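Local coordinates for interferon-inducible protein AIM2 (Mus musculus, PDB 4JBM), which senses double-stranded DNA in the cytosol through its HIN domain and triggers inflammasome assembly, leading to pyroptosis, at residues 4-9 / 29-34. Residues are numbered along the deposited sequence; the frame is centred on the assembly and turned at random.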
loop_
_atom_site.group_PDB
_atom_site.type_symbol
_atom_site.label_atom_id
_atom_site.label_comp_id
_atom_site.label_asym_id
_atom_site.label_seq_id
_atom_site.Cartn_x
_atom_site.Cartn_y
_atom_site.Cartn_z
ATOM N N LEU A 4 0.292 -11.880 -17.936
ATOM C CA LEU A 4 0.522 -12.536 -16.660
ATOM C C LEU A 4 -0.814 -12.885 -16.016
ATOM O O LEU A 4 -1.666 -12.016 -15.827
ATOM C CB LEU A 4 1.357 -11.635 -15.739
ATOM C CG LEU A 4 2.009 -12.264 -14.504
ATOM C CD1 LEU A 4 2.923 -13.408 -14.905
ATOM C CD2 LEU A 4 2.796 -11.228 -13.721
ATOM N N VAL A 5 -0.993 -14.157 -15.683
ATOM C CA VAL A 5 -2.178 -14.595 -14.961
ATOM C C VAL A 5 -1.921 -14.454 -13.471
ATOM O O VAL A 5 -0.935 -14.975 -12.958
ATOM C CB VAL A 5 -2.516 -16.057 -15.264
ATOM C CG1 VAL A 5 -3.750 -16.482 -14.479
ATOM C CG2 VAL A 5 -2.741 -16.250 -16.749
ATOM N N VAL A 6 -2.777 -13.694 -12.794
ATOM C CA VAL A 6 -2.655 -13.483 -11.361
ATOM C C VAL A 6 -3.997 -13.722 -10.671
ATOM O O VAL A 6 -5.060 -13.678 -11.294
ATOM C CB VAL A 6 -2.163 -12.055 -11.026
ATOM C CG1 VAL A 6 -0.750 -11.832 -11.545
ATOM C CG2 VAL A 6 -3.096 -11.037 -11.616
ATOM N N THR A 7 -3.926 -14.014 -9.382
ATOM C CA THR A 7 -5.095 -14.167 -8.537
ATOM C C THR A 7 -5.200 -12.906 -7.682
ATOM O O THR A 7 -4.223 -12.507 -7.049
ATOM C CB THR A 7 -4.929 -15.397 -7.622
ATOM O OG1 THR A 7 -4.693 -16.562 -8.423
ATOM C CG2 THR A 7 -6.164 -15.606 -6.758
ATOM N N VAL A 8 -6.372 -12.278 -7.652
ATOM C CA VAL A 8 -6.525 -11.059 -6.855
ATOM C C VAL A 8 -6.756 -11.395 -5.384
ATOM O O VAL A 8 -7.633 -12.188 -5.044
ATOM C CB VAL A 8 -7.652 -10.145 -7.383
ATOM C CG1 VAL A 8 -7.734 -8.873 -6.546
ATOM C CG2 VAL A 8 -7.407 -9.797 -8.832
ATOM N N LEU A 9 -5.950 -10.779 -4.524
ATOM C CA LEU A 9 -5.948 -11.027 -3.084
ATOM C C LEU A 9 -6.627 -9.914 -2.291
ATOM O O LEU A 9 -7.290 -10.180 -1.289
ATOM C CB LEU A 9 -4.508 -11.176 -2.584
ATOM C CG LEU A 9 -3.865 -12.565 -2.515
ATOM C CD1 LEU A 9 -4.266 -13.429 -3.675
ATOM C CD2 LEU A 9 -2.359 -12.415 -2.474
ATOM N N ALA A 29 -4.332 -2.569 -5.515
ATOM C CA ALA A 29 -4.715 -3.949 -5.292
ATOM C C ALA A 29 -3.483 -4.784 -4.987
ATOM O O ALA A 29 -2.360 -4.348 -5.208
ATOM C CB ALA A 29 -5.456 -4.501 -6.506
ATOM N N THR A 30 -3.692 -5.972 -4.439
ATOM C CA THR A 30 -2.601 -6.927 -4.271
ATOM C C THR A 30 -2.970 -8.166 -5.049
ATOM O O THR A 30 -4.091 -8.660 -4.937
ATOM C CB THR A 30 -2.389 -7.305 -2.804
ATOM O OG1 THR A 30 -2.110 -6.124 -2.047
ATOM C CG2 THR A 30 -1.218 -8.275 -2.657
ATOM N N VAL A 31 -2.054 -8.648 -5.874
ATOM C CA VAL A 31 -2.339 -9.849 -6.647
ATOM C C VAL A 31 -1.182 -10.817 -6.457
ATOM O O VAL A 31 -0.132 -10.435 -5.940
ATOM C CB VAL A 31 -2.560 -9.531 -8.140
ATOM C CG1 VAL A 31 -3.669 -8.503 -8.316
ATOM C CG2 VAL A 31 -1.275 -9.045 -8.765
ATOM N N ALA A 32 -1.371 -12.065 -6.857
ATOM C CA ALA A 32 -0.353 -13.079 -6.624
ATOM C C ALA A 32 -0.334 -14.130 -7.709
ATOM O O ALA A 32 -1.364 -14.481 -8.278
ATOM C CB ALA A 32 -0.556 -13.739 -5.267
ATOM N N THR A 33 0.856 -14.644 -7.980
ATOM C CA THR A 33 0.987 -15.827 -8.807
ATOM C C THR A 33 1.163 -16.993 -7.857
ATOM O O THR A 33 0.942 -16.855 -6.654
ATOM C CB THR A 33 2.191 -15.731 -9.751
ATOM O OG1 THR A 33 3.385 -15.475 -9.000
ATOM C CG2 THR A 33 1.982 -14.609 -10.736
ATOM N N GLU A 34 1.562 -18.140 -8.387
ATOM C CA GLU A 34 1.766 -19.324 -7.570
ATOM C C GLU A 34 3.067 -19.247 -6.774
ATOM O O GLU A 34 3.327 -20.100 -5.931
ATOM C CB GLU A 34 1.744 -20.564 -8.464
ATOM C CG GLU A 34 0.348 -20.987 -8.889
ATOM C CD GLU A 34 0.365 -22.074 -9.947
ATOM O OE1 GLU A 34 1.456 -22.362 -10.481
ATOM O OE2 GLU A 34 -0.707 -22.649 -10.230
HETATM O O HOH W 1 -2.252 -17.288 -8.921
#
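Thr7 and Ala32 form an antiparallel hydrogen-bonded pair at the heart of this strand pairing: Thr7 N donates to Ala32 O at 2.8 Å, almost straight at 176°, while Ala32 N returns a clearly more bent bond to Thr7 O. Two residues along each strand, Leu9 N donates to Thr30 O at 2.8 Å. Between these bonds lies the non-hydrogen-bonded pair Val8 and Val31, and the axes of the short segments run at 130° to each other, well short of antiparallel, consistent with the strong coiling of strands in OB barrels. Such coiling is what lets a few strands close into the OB fold, and here the strands 4-16 and 25-32 make a beta hairpin of the first of the two OB folds in the HIN domain, which binds double-stranded DNA. The two faces carry different contacts. On one, Val31 sits between Val6 and Val8: its CG1, anti to the carbonyl carbon (chi1 -56°), meets Val8 CG2 at 4.0 Å, and its CG2 turns toward Val6, whose own CG2 presses on Val31 CB at 3.8 Å. Ile57 of strand 56-60 and Phe38 of strand 37-42 extend this apolar layer. On the Thr7 and Ala32 face, Leu9 lays CD2 against Ala32 CB at 3.6 Å, and Val86 also packs on Ala32. A water donates to Ala32 O and hydrogen-bonds Thr7 OG1 at 2.6 Å, giving that carbonyl a second donor besides Thr7 N. Past the last bridge, Thr33 brings CG2 to within 3.7 Å of Val5 O.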